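Local coordinates for protein 1-pyrroline-5-carboxylate dehydrogenase (Thermus thermophilus, PDB 1UZB) that probably oxidises the glutamate semialdehyde in equilibrium with 1-pyrroline-5-carboxylate to glutamate, with a nicotinamide adenine dinucleotide as electron acceptor, in proline breakdown, at residues Glu32-His37 with Pro61-Gly66; Tyr38-Gly43 with Ala69-Ala74; Arg52-Asn57 with Val65-Lys70; Ala206-Asp211 with Phe235-Gly240; Gln318-Ser323 with Gly361-Ala366. All coordinates share one frame; numbering follows the deposited sequence. Where two conformers were deposited one is given.

Interaction 1: Glu32-His37 with Pro61-Gly66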
# COMPACT_ATOMS: atom_id res chain seq x y z
N GLU A 32 -38.97 22.44 31.28
CA GLU A 32 -39.94 23.48 30.99
C GLU A 32 -40.71 23.17 29.72
O GLU A 32 -41.75 23.78 29.43
CB GLU A 32 -39.22 24.83 30.87
CG GLU A 32 -38.67 25.34 32.20
CD GLU A 32 -37.64 26.45 32.06
OE1 GLU A 32 -37.19 26.97 33.10
OE2 GLU A 32 -37.28 26.79 30.92
N GLU A 33 -40.22 22.18 28.97
CA GLU A 33 -40.82 21.75 27.72
C GLU A 33 -41.74 20.54 27.91
O GLU A 33 -42.38 20.08 26.96
CB GLU A 33 -39.70 21.41 26.72
CG GLU A 33 -40.16 20.90 25.37
CD GLU A 33 -38.99 20.56 24.47
OE1 GLU A 33 -38.16 19.71 24.86
OE2 GLU A 33 -38.90 21.14 23.37
N PHE A 34 -41.80 20.02 29.13
CA PHE A 34 -42.65 18.87 29.44
C PHE A 34 -44.07 19.08 28.90
O PHE A 34 -44.64 20.16 29.05
CB PHE A 34 -42.72 18.65 30.96
CG PHE A 34 -41.65 17.74 31.51
CD1 PHE A 34 -40.43 17.58 30.86
CD2 PHE A 34 -41.86 17.07 32.71
CE1 PHE A 34 -39.43 16.76 31.40
CE2 PHE A 34 -40.87 16.25 33.26
CZ PHE A 34 -39.65 16.10 32.60
N GLY A 35 -44.62 18.04 28.28
CA GLY A 35 -45.97 18.14 27.75
C GLY A 35 -46.04 18.37 26.25
O GLY A 35 -47.12 18.30 25.66
N ARG A 36 -44.90 18.66 25.64
CA ARG A 36 -44.84 18.90 24.20
C ARG A 36 -45.32 17.69 23.42
O ARG A 36 -45.13 16.55 23.85
CB ARG A 36 -43.41 19.26 23.80
CG ARG A 36 -43.22 19.55 22.32
CD ARG A 36 -41.78 19.90 22.03
NE ARG A 36 -41.51 20.05 20.61
CZ ARG A 36 -40.30 20.23 20.09
NH1 ARG A 36 -39.24 20.29 20.88
NH2 ARG A 36 -40.15 20.35 18.78
N HIS A 37 -45.95 17.93 22.27
CA HIS A 37 -46.45 16.86 21.42
C HIS A 37 -45.62 16.70 20.16
O HIS A 37 -45.36 17.67 19.45
CB HIS A 37 -47.90 17.13 21.02
CG HIS A 37 -48.52 16.03 20.22
ND1 HIS A 37 -48.82 14.80 20.76
CD2 HIS A 37 -48.87 15.97 18.91
CE1 HIS A 37 -49.33 14.03 19.82
NE2 HIS A 37 -49.37 14.71 18.69
N PRO A 61 -43.20 9.34 37.79
CA PRO A 61 -44.21 8.93 36.80
C PRO A 61 -45.51 9.72 36.67
O PRO A 61 -46.28 9.45 35.75
CB PRO A 61 -44.44 7.46 37.13
CG PRO A 61 -44.17 7.39 38.59
CD PRO A 61 -42.94 8.26 38.74
N SER A 62 -45.75 10.67 37.55
CA SER A 62 -46.95 11.48 37.45
C SER A 62 -46.68 12.60 36.45
O SER A 62 -47.60 13.28 35.99
CB SER A 62 -47.32 12.08 38.82
OG SER A 62 -46.31 12.96 39.28
N GLU A 63 -45.41 12.78 36.11
CA GLU A 63 -45.00 13.82 35.17
C GLU A 63 -44.91 13.29 33.74
O GLU A 63 -44.26 12.28 33.47
CB GLU A 63 -43.64 14.39 35.56
CG GLU A 63 -43.51 14.75 37.03
CD GLU A 63 -42.23 15.50 37.33
OE1 GLU A 63 -41.21 15.24 36.66
OE2 GLU A 63 -42.25 16.34 38.25
N VAL A 64 -45.56 14.00 32.82
CA VAL A 64 -45.57 13.63 31.41
C VAL A 64 -44.46 14.39 30.69
O VAL A 64 -44.53 15.61 30.52
CB VAL A 64 -46.92 13.97 30.76
CG1 VAL A 64 -46.89 13.64 29.27
CG2 VAL A 64 -48.03 13.19 31.44
N VAL A 65 -43.43 13.67 30.27
CA VAL A 65 -42.32 14.29 29.56
C VAL A 65 -42.82 14.83 28.23
O VAL A 65 -42.46 15.93 27.81
CB VAL A 65 -41.17 13.28 29.31
CG1 VAL A 65 -40.06 13.93 28.49
CG2 VAL A 65 -40.62 12.79 30.64
N GLY A 66 -43.68 14.06 27.57
CA GLY A 66 -44.24 14.49 26.30
C GLY A 66 -45.17 13.44 25.74
O GLY A 66 -45.30 12.35 26.30
O HOH W 1 -41.13 17.16 25.74
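The ring of F34 lies flat against the backbone of V65: V65 CA sits 4.0 Å from the ring centroid and only 11° off its normal, a tight CH-pi contact. V65 CG2 continues the cover over the same face, 4.0 Å from F34 CZ, and at the ring's edge E63 OE1 approaches F34 CE2 to 3.6 Å, with the carboxylate nearly perpendicular to the ring. Y122 meets F34 edge-to-face. Cut back to alanine, F34 would probably leave V65 without its cover and Y122 without its aromatic mate. The other side is looser and wetter. A type II turn from E33 to R36 puts G35, whose positive phi suits glycine, where G35 N bonds V65 O at 3.1 Å, from above the carbonyl plane; water 1 lies 2.8 Å from the same oxygen. R36 runs extended toward E33, the salt bridge R36 NH1 to E33 OE2 measuring 2.7 Å, and E221 gives it a second acid. The E33-R36 pair thus keeps to the loose side, while N57 holds the E63 carboxylate at the ring edge, and the join rests on an apolar ring plus one carbonyl gripped by the G35 N-H and probably by a water.

Interaction 2: Tyr38-Gly43 with Ala69-Ala74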
# COMPACT_ATOMS: atom_id res chain seq x y z
N TYR A 38 -45.20 15.46 19.87
CA TYR A 38 -44.39 15.19 18.69
C TYR A 38 -45.14 14.25 17.74
O TYR A 38 -45.51 13.14 18.12
CB TYR A 38 -43.06 14.55 19.08
CG TYR A 38 -42.29 15.29 20.16
CD1 TYR A 38 -42.67 15.21 21.50
CD2 TYR A 38 -41.19 16.08 19.83
CE1 TYR A 38 -41.97 15.90 22.49
CE2 TYR A 38 -40.48 16.77 20.82
CZ TYR A 38 -40.87 16.67 22.14
OH TYR A 38 -40.17 17.35 23.11
N PRO A 39 -45.37 14.68 16.49
CA PRO A 39 -46.08 13.83 15.53
C PRO A 39 -45.18 12.74 14.93
O PRO A 39 -44.02 12.59 15.32
CB PRO A 39 -46.52 14.82 14.45
CG PRO A 39 -46.52 16.16 15.16
CD PRO A 39 -45.28 16.06 15.99
N LEU A 40 -45.75 11.98 14.00
CA LEU A 40 -44.99 10.95 13.30
C LEU A 40 -44.22 11.71 12.23
O LEU A 40 -44.49 12.88 11.98
CB LEU A 40 -45.94 9.97 12.59
CG LEU A 40 -47.10 9.33 13.37
CD1 LEU A 40 -47.94 8.46 12.44
CD2 LEU A 40 -46.55 8.49 14.51
N TYR A 41 -43.24 11.07 11.60
CA TYR A 41 -42.49 11.71 10.53
C TYR A 41 -42.54 10.74 9.36
O TYR A 41 -41.93 9.66 9.41
CB TYR A 41 -41.04 11.99 10.93
CG TYR A 41 -40.28 12.84 9.93
CD1 TYR A 41 -40.44 14.22 9.89
CD2 TYR A 41 -39.41 12.25 9.01
CE1 TYR A 41 -39.74 15.01 8.97
CE2 TYR A 41 -38.71 13.02 8.09
CZ TYR A 41 -38.87 14.39 8.07
OH TYR A 41 -38.16 15.15 7.17
N ILE A 42 -43.28 11.10 8.33
CA ILE A 42 -43.44 10.26 7.15
C ILE A 42 -43.28 11.07 5.88
O ILE A 42 -43.85 12.14 5.75
CB ILE A 42 -44.85 9.62 7.13
CG1 ILE A 42 -45.09 8.82 8.41
CG2 ILE A 42 -44.99 8.73 5.90
CD1 ILE A 42 -46.51 8.32 8.57
N GLY A 43 -42.50 10.54 4.94
CA GLY A 43 -42.31 11.23 3.68
C GLY A 43 -41.85 12.68 3.77
O GLY A 43 -42.35 13.53 3.04
N ALA A 69 -47.64 11.11 18.43
CA ALA A 69 -48.72 10.54 17.64
C ALA A 69 -48.56 9.03 17.77
O ALA A 69 -47.52 8.55 18.24
CB ALA A 69 -48.59 10.96 16.18
N LYS A 70 -49.59 8.29 17.38
CA LYS A 70 -49.55 6.83 17.48
C LYS A 70 -49.82 6.24 16.10
O LYS A 70 -50.89 6.46 15.53
CB LYS A 70 -50.61 6.35 18.47
CG LYS A 70 -50.63 4.84 18.66
CD LYS A 70 -51.74 4.43 19.61
CE LYS A 70 -51.83 2.92 19.74
NZ LYS A 70 -52.96 2.52 20.63
N ALA A 71 -48.85 5.51 15.58
CA ALA A 71 -48.98 4.90 14.26
C ALA A 71 -49.73 3.59 14.29
O ALA A 71 -49.62 2.82 15.25
CB ALA A 71 -47.60 4.69 13.64
N GLY A 72 -50.50 3.35 13.24
CA GLY A 72 -51.25 2.12 13.09
C GLY A 72 -50.82 1.50 11.78
O GLY A 72 -49.85 1.95 11.18
N LYS A 73 -51.53 0.47 11.33
CA LYS A 73 -51.18 -0.18 10.07
C LYS A 73 -51.22 0.78 8.88
O LYS A 73 -50.36 0.72 8.01
CB LYS A 73 -52.12 -1.36 9.81
CG LYS A 73 -51.98 -2.49 10.82
CD LYS A 73 -52.92 -3.64 10.50
CE LYS A 73 -52.73 -4.80 11.46
NZ LYS A 73 -53.65 -5.92 11.15
N ALA A 74 -52.21 1.67 8.86
CA ALA A 74 -52.34 2.63 7.77
C ALA A 74 -51.09 3.51 7.66
O ALA A 74 -50.55 3.70 6.57
CB ALA A 74 -53.57 3.49 7.97
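L40 drops its side chain onto A69 and A71, and its course shows why a branched residue fits here. Its CB is directed at the 69-74 segment; from there chi1 of -50° sets CG anti to the carbonyl carbon and beside the backbone N, which brings L40 CG to 3.6 Å from A69 CB. The two methyls then share the alanines. L40 CD2 touches both, lying 3.6 Å from A69 CB and reaching on to within 3.9 Å of A71 N, while L40 CD1 joins it on A71 CB at 4.0 Å. Alanines suit both places, since each offers a single methyl for the isobutyl group to straddle and leaves the leucine close to the backbone. At the start of the segment, A69 N bonds Y38 O at 3.0 Å, with an N-H...O angle of 145°. This bond lies where strand 36-42 and strand 64-69 run side by side and parallel, and it comes at the point where the second strand is about to leave the sheet. Past A71 the chain reaches G72, the N-cap of helix 73-90; the carboxylate of E75 accepts the N-H of G72. P237 and T49 also touch L40, closing round the same leucine, and V243 of helix 242-248 rests on A71. P39 contributes more lightly: its CA lies 3.9 Å from A69 CB, while its own CB points away.

Interaction 3: Arg52-Asn57 with Val65-Lys70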
# COMPACT_ATOMS: atom_id res chain seq x y z
N ARG A 52 -52.91 9.20 20.65
CA ARG A 52 -51.58 9.63 21.07
C ARG A 52 -50.98 8.69 22.10
O ARG A 52 -51.68 7.87 22.70
CB ARG A 52 -51.64 11.04 21.64
CG ARG A 52 -52.28 11.13 23.02
CD ARG A 52 -52.20 12.55 23.56
NE ARG A 52 -52.63 12.63 24.96
CZ ARG A 52 -52.64 13.75 25.67
NH1 ARG A 52 -52.23 14.89 25.13
NH2 ARG A 52 -53.04 13.73 26.94
N MET A 53 -49.68 8.82 22.30
CA MET A 53 -48.94 8.02 23.26
C MET A 53 -48.34 8.95 24.30
O MET A 53 -47.96 10.07 23.97
CB MET A 53 -47.80 7.27 22.57
CG MET A 53 -48.22 6.23 21.57
SD MET A 53 -46.77 5.63 20.72
CE MET A 53 -45.92 4.77 22.05
N VAL A 54 -48.26 8.49 25.54
CA VAL A 54 -47.71 9.30 26.61
C VAL A 54 -46.37 8.75 27.08
O VAL A 54 -46.20 7.54 27.22
CB VAL A 54 -48.67 9.34 27.82
CG1 VAL A 54 -48.17 10.32 28.86
CG2 VAL A 54 -50.07 9.71 27.36
N SER A 55 -45.41 9.65 27.30
CA SER A 55 -44.10 9.24 27.79
C SER A 55 -43.93 9.84 29.18
O SER A 55 -43.97 11.05 29.35
CB SER A 55 -43.00 9.75 26.86
OG SER A 55 -41.73 9.29 27.30
N LEU A 56 -43.74 8.96 30.16
CA LEU A 56 -43.60 9.39 31.55
C LEU A 56 -42.16 9.48 32.05
O LEU A 56 -41.25 8.89 31.48
CB LEU A 56 -44.37 8.43 32.46
CG LEU A 56 -45.85 8.21 32.11
CD1 LEU A 56 -46.44 7.17 33.04
CD2 LEU A 56 -46.60 9.53 32.21
N ASN A 57 -41.99 10.24 33.12
CA ASN A 57 -40.69 10.42 33.76
C ASN A 57 -40.59 9.29 34.78
O ASN A 57 -41.31 9.27 35.77
CB ASN A 57 -40.67 11.78 34.48
CG ASN A 57 -39.40 12.02 35.25
OD1 ASN A 57 -38.56 11.14 35.40
ND2 ASN A 57 -39.25 13.24 35.77
N VAL A 65 -43.43 13.67 30.27
CA VAL A 65 -42.32 14.29 29.56
C VAL A 65 -42.82 14.83 28.23
O VAL A 65 -42.46 15.93 27.81
CB VAL A 65 -41.17 13.28 29.31
CG1 VAL A 65 -40.06 13.93 28.49
CG2 VAL A 65 -40.62 12.79 30.64
N GLY A 66 -43.68 14.06 27.57
CA GLY A 66 -44.24 14.49 26.30
C GLY A 66 -45.17 13.44 25.74
O GLY A 66 -45.30 12.35 26.30
N THR A 67 -45.84 13.77 24.65
CA THR A 67 -46.74 12.82 24.01
C THR A 67 -46.36 12.78 22.55
O THR A 67 -45.74 13.71 22.04
CB THR A 67 -48.22 13.25 24.12
OG1 THR A 67 -48.41 14.49 23.43
CG2 THR A 67 -48.62 13.41 25.58
N THR A 68 -46.72 11.70 21.87
CA THR A 68 -46.43 11.59 20.45
C THR A 68 -47.64 11.00 19.75
O THR A 68 -48.55 10.47 20.39
CB THR A 68 -45.24 10.65 20.17
OG1 THR A 68 -45.61 9.30 20.47
CG2 THR A 68 -44.03 11.05 21.01
N ALA A 69 -47.64 11.11 18.43
CA ALA A 69 -48.72 10.54 17.64
C ALA A 69 -48.56 9.03 17.77
O ALA A 69 -47.52 8.55 18.24
CB ALA A 69 -48.59 10.96 16.18
N LYS A 70 -49.59 8.29 17.38
CA LYS A 70 -49.55 6.83 17.48
C LYS A 70 -49.82 6.24 16.10
O LYS A 70 -50.89 6.46 15.53
CB LYS A 70 -50.61 6.35 18.47
CG LYS A 70 -50.63 4.84 18.66
CD LYS A 70 -51.74 4.43 19.61
CE LYS A 70 -51.83 2.92 19.74
NZ LYS A 70 -52.96 2.52 20.63
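Opposite S55 stand two residues, V65 and G66, a classic beta bulge that puts an extra residue on one strand of the antiparallel ladder. S55 N donates to G66 O at 2.9 Å, and S55 O accepts from V65 N at 2.8 Å, the latter bond bent to 133°. V65 adopts helix-like backbone angles, as the first residue of such a bulge does, and its CG2 rests 4.0 Å from N57 CB. Beyond the bulge the pairing is regular, with M53 and T68 bonded in both directions, the M53 N to T68 O bond being 2.8 Å long. The strands run at 154°.

On the face of M53, S55 and T68, the hydroxyl of T68 stands between backbone N and carbonyl carbon (chi1 69°). From there T68 OG1 donates to A69 O at 3.0 Å while touching M53 CB at 3.7 Å, a polar need met within the chain. Trimming T68 to alanine is likely to cost A69 O this donor and to open a gap beside the methionine. The M53 and K70 side chains cross at about a right angle, M53 CG against K70 CB, the aliphatic part of the lysine serving as cover. T67 lies with V54 on the other face, and R52 reaches over it: T67 CG2 sits over one face of the R52 guanidinium, 3.9 Å from R52 NH1, while T67 OG1 turns to H37.

V213 and V214 of helix 213-226 pack against the M53, S55 and T68 face, and E123 takes the hydroxyl of S55. Strand 36-42 flanks the far edge of strand 64-69, leaving strand 52-57 outermost in the sheet within this chain.

Interaction 4: Ala206-Asp211 with Phe235-Gly240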
# COMPACT_ATOMS: atom_id res chain seq x y z
N ALA A 206 -38.48 3.61 11.10
CA ALA A 206 -38.02 3.35 12.46
C ALA A 206 -39.11 3.38 13.51
O ALA A 206 -39.89 4.33 13.58
CB ALA A 206 -36.91 4.33 12.83
N LYS A 207 -39.15 2.33 14.33
CA LYS A 207 -40.11 2.26 15.42
C LYS A 207 -39.34 2.40 16.72
O LYS A 207 -38.59 1.50 17.11
CB LYS A 207 -40.85 0.92 15.43
CG LYS A 207 -41.94 0.89 16.50
CD LYS A 207 -42.17 -0.49 17.10
CE LYS A 207 -43.10 -0.40 18.30
NZ LYS A 207 -43.32 -1.71 18.96
N PRO A 208 -39.50 3.54 17.40
CA PRO A 208 -38.80 3.74 18.67
C PRO A 208 -39.45 2.88 19.74
O PRO A 208 -40.59 2.44 19.57
CB PRO A 208 -39.00 5.23 18.93
CG PRO A 208 -40.39 5.46 18.37
CD PRO A 208 -40.34 4.70 17.06
N ALA A 209 -38.73 2.63 20.83
CA ALA A 209 -39.29 1.86 21.93
C ALA A 209 -40.31 2.79 22.60
O ALA A 209 -40.10 4.00 22.66
CB ALA A 209 -38.20 1.47 22.91
N GLU A 210 -41.41 2.22 23.08
CA GLU A 210 -42.47 3.01 23.72
C GLU A 210 -42.02 3.98 24.81
O GLU A 210 -42.52 5.09 24.90
CB GLU A 210 -43.54 2.09 24.31
CG GLU A 210 -44.27 1.21 23.32
CD GLU A 210 -45.42 0.47 23.96
OE1 GLU A 210 -45.95 -0.47 23.33
OE2 GLU A 210 -45.81 0.82 25.10
N ASP A 211 -41.07 3.54 25.64
CA ASP A 211 -40.58 4.36 26.74
C ASP A 211 -39.65 5.50 26.35
O ASP A 211 -39.32 6.34 27.18
CB ASP A 211 -39.86 3.47 27.76
CG ASP A 211 -40.79 2.52 28.49
OD1 ASP A 211 -41.70 3.01 29.19
OD2 ASP A 211 -40.62 1.29 28.35
N PHE A 235 -40.35 8.00 10.98
CA PHE A 235 -40.53 7.82 12.42
C PHE A 235 -41.95 7.36 12.76
O PHE A 235 -42.91 8.10 12.56
CB PHE A 235 -40.23 9.17 13.08
CG PHE A 235 -40.37 9.19 14.57
CD1 PHE A 235 -41.26 10.07 15.18
CD2 PHE A 235 -39.57 8.39 15.38
CE1 PHE A 235 -41.36 10.16 16.56
CE2 PHE A 235 -39.66 8.47 16.77
CZ PHE A 235 -40.55 9.36 17.36
N LEU A 236 -42.07 6.13 13.28
CA LEU A 236 -43.37 5.56 13.61
C LEU A 236 -43.56 5.05 15.03
O LEU A 236 -43.59 3.84 15.27
CB LEU A 236 -43.71 4.42 12.64
CG LEU A 236 -43.92 4.74 11.16
CD1 LEU A 236 -44.41 3.50 10.44
CD2 LEU A 236 -44.92 5.87 11.01
N PRO A 237 -43.68 5.96 16.01
CA PRO A 237 -43.88 5.51 17.39
C PRO A 237 -45.22 4.78 17.45
O PRO A 237 -46.17 5.16 16.75
CB PRO A 237 -43.88 6.81 18.18
CG PRO A 237 -44.33 7.85 17.17
CD PRO A 237 -43.59 7.43 15.93
N GLY A 238 -45.30 3.73 18.26
CA GLY A 238 -46.54 2.98 18.38
C GLY A 238 -46.64 2.20 19.68
O GLY A 238 -45.65 2.02 20.39
N VAL A 239 -47.85 1.74 19.99
CA VAL A 239 -48.09 0.98 21.20
C VAL A 239 -48.38 -0.48 20.87
O VAL A 239 -49.17 -0.78 19.98
CB VAL A 239 -49.30 1.55 21.98
CG1 VAL A 239 -49.59 0.68 23.21
CG2 VAL A 239 -49.02 2.98 22.40
N GLY A 240 -47.73 -1.39 21.58
CA GLY A 240 -47.95 -2.80 21.33
C GLY A 240 -47.22 -3.33 20.12
O GLY A 240 -46.35 -2.67 19.56
O HOH W 2 -44.62 -3.25 17.34
O HOH W 3 -44.73 -0.53 20.87
O HOH W 4 -43.14 3.19 20.03
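K207 and E210 reach across to the loop at G238-G240 from the K-P-A-E sequence characteristic of aldehyde dehydrogenases, at the end of strand 203-207 in the Rossmann-like domain. Strand 233-235 runs parallel beside it, and L236 N closes the pair on A206 O at 2.8 Å, nearly straight. P208, with no N-H to give, takes the chain out of the sheet; its CG wedges in 3.5 Å from F235 CE2 and 3.7 Å from P237 CB, so that two prolines and a phenylalanine pack as one apolar floor. The P208 carbonyl is still served, because water 4 links it to G238 N.

Above this floor the contact is polar. The K207 chain sets out with CG trans to the main-chain nitrogen (chi1 -175°) and bends at chi2, which carries K207 NZ along the loop to G240 O at 3.2 Å. Water 2 bridges the same two atoms. E210, extended beyond CG, meets G240 N head-on with OE1, at 2.7 Å and an angle of 173°. G240 needs its glycine, since at its backbone angles a CB would press on the preceding carbonyl. Water 3 accepts from K207 NZ at 2.7 Å and probably donates to E210 OE1 or G238 O.

In relatives the equivalent lysine and glutamate lie at the adenosine ribose of the cofactor, and this arrangement is consistent with such a site; here waters 2 and 3 bind at K207. A cation and an anion so close, and both tied to G240, would probably steady each other's charge and hold the loop's shape.

Interaction 5: Gln318-Ser323 with Gly361-Ala366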
# COMPACT_ATOMS: atom_id res chain seq x y z
N GLN A 318 -28.52 1.42 36.14
CA GLN A 318 -29.32 0.46 36.88
C GLN A 318 -29.29 -0.97 36.33
O GLN A 318 -30.24 -1.73 36.49
CB GLN A 318 -30.77 0.98 36.94
CG GLN A 318 -30.94 2.36 37.61
CD GLN A 318 -30.53 3.56 36.75
OE1 GLN A 318 -29.39 4.04 36.81
NE2 GLN A 318 -31.47 4.05 35.94
N GLY A 319 -28.17 -1.33 35.70
CA GLY A 319 -28.03 -2.67 35.14
C GLY A 319 -28.89 -2.94 33.93
O GLY A 319 -29.01 -4.09 33.49
N GLN A 320 -29.48 -1.89 33.36
CA GLN A 320 -30.34 -2.04 32.20
C GLN A 320 -29.55 -1.97 30.90
O GLN A 320 -29.83 -1.14 30.02
CB GLN A 320 -31.43 -0.95 32.22
CG GLN A 320 -32.29 -1.01 33.47
CD GLN A 320 -33.27 0.14 33.57
OE1 GLN A 320 -34.48 -0.07 33.64
NE2 GLN A 320 -32.75 1.36 33.58
N LYS A 321 -28.56 -2.84 30.79
CA LYS A 321 -27.72 -2.90 29.60
C LYS A 321 -27.53 -4.35 29.19
O LYS A 321 -27.39 -5.23 30.04
CB LYS A 321 -26.34 -2.28 29.88
CG LYS A 321 -26.37 -0.84 30.34
CD LYS A 321 -24.96 -0.29 30.48
CE LYS A 321 -25.00 1.14 30.98
NZ LYS A 321 -23.62 1.70 31.09
N CYS A 322 -27.51 -4.59 27.89
CA CYS A 322 -27.31 -5.94 27.38
C CYS A 322 -25.89 -6.39 27.70
O CYS A 322 -25.61 -7.59 27.70
CB CYS A 322 -27.54 -5.97 25.87
SG CYS A 322 -29.21 -5.49 25.41
N SER A 323 -25.02 -5.43 27.99
CA SER A 323 -23.62 -5.68 28.31
C SER A 323 -23.33 -5.69 29.81
O SER A 323 -22.20 -5.94 30.22
CB SER A 323 -22.75 -4.60 27.67
OG SER A 323 -23.07 -3.33 28.21
N GLY A 361 -30.40 5.89 38.87
CA GLY A 361 -31.68 6.54 38.75
C GLY A 361 -32.69 5.42 38.93
O GLY A 361 -32.36 4.39 39.53
N PRO A 362 -33.91 5.57 38.42
CA PRO A 362 -34.97 4.55 38.53
C PRO A 362 -34.89 3.58 37.36
O PRO A 362 -34.21 3.85 36.37
CB PRO A 362 -36.23 5.39 38.44
CG PRO A 362 -35.84 6.38 37.37
CD PRO A 362 -34.42 6.78 37.76
N VAL A 363 -35.58 2.45 37.46
CA VAL A 363 -35.62 1.55 36.32
C VAL A 363 -36.62 2.25 35.39
O VAL A 363 -37.37 3.14 35.83
CB VAL A 363 -36.05 0.11 36.70
CG1 VAL A 363 -34.94 -0.54 37.51
CG2 VAL A 363 -37.35 0.11 37.47
N VAL A 364 -36.65 1.87 34.13
CA VAL A 364 -37.46 2.57 33.14
C VAL A 364 -38.99 2.63 33.22
O VAL A 364 -39.58 3.60 32.77
CB VAL A 364 -37.07 2.12 31.71
CG1 VAL A 364 -37.80 0.84 31.33
CG2 VAL A 364 -37.34 3.23 30.71
N SER A 365 -39.63 1.62 33.79
CA SER A 365 -41.09 1.63 33.84
C SER A 365 -41.64 0.78 34.97
O SER A 365 -40.90 0.04 35.62
CB SER A 365 -41.65 1.09 32.53
OG SER A 365 -41.31 -0.28 32.38
N ALA A 366 -42.95 0.88 35.18
CA ALA A 366 -43.61 0.11 36.22
C ALA A 366 -43.51 -1.38 35.92
O ALA A 366 -43.30 -2.18 36.82
CB ALA A 366 -45.08 0.53 36.33
O HOH W 5 -34.51 3.61 33.67
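Direct hydrogen bonds come first: Q318 and Q320 both use their amides to hold the backbone of G361-V364. Q318 is bent at chi2 (77°), which turns its amide flat against the chain, so that Q318 OE1 takes G361 N at 2.9 Å from above the carbonyl plane and Q318 NE2 gives to P362 O at 2.8 Å. The same NE2 also serves G125 O. Q320 is extended instead, and its OE1 receives V364 N at 3.0 Å in the carbonyl plane, on a lone pair. A glutamine suits position Q318 because one planar group offers this backbone both an acceptor and a donor; the donor of Q320 acts through solvent.

That link is water 5, which accepts from Q320 NE2 at 2.9 Å and donates to P362 O at 2.7 Å, so the P362 carbonyl is gripped by a side chain and a water together.

Van der Waals contacts are slight: V363 CB comes 3.4 Å from the amide oxygen Q320 OE1, and between carbons V363 CG1 lies 4.5 Å from Q318 CB. G361 has to be small, since a CB there would clash with P362 CD.

Q320 is the centre of an inverse gamma turn in the sequence leading to C322, which by its family sequence is probably the catalytic cysteine. On the other side, S365 caps helix 366-379, its OG meeting Q368 N. Three amide-to-backbone bonds in a buried setting tie the cysteine loop to the segment leading into that helix, satisfying buried backbone N-H and C=O groups, and they probably limit how freely the loop can shift.

Overall arrangement
Interactions 1, 2 and 3 share one four-stranded sheet: interaction 1 joins the starts of strands 36-42 and 64-69, interaction 3 pairs 64-69 with 52-57, and interaction 2 follows strand 64-69 toward helix 73-90. Interactions 1 and 3 have centres about 8 Å apart and share V65 and G66; 2 and 3 share A69 and K70. Interaction 4, later in the chain, lies about 9 Å between centres from interaction 2, touching it through P237, and meets interaction 3 where M53 packs on V239. Thus the N-terminal sheet is fastened to the Rossmann-like domain. Interaction 5 comes last, about 18 Å between centres from interaction 4, which it touches where D211 meets V364 and S365; it joins the cysteine loop to 361-366.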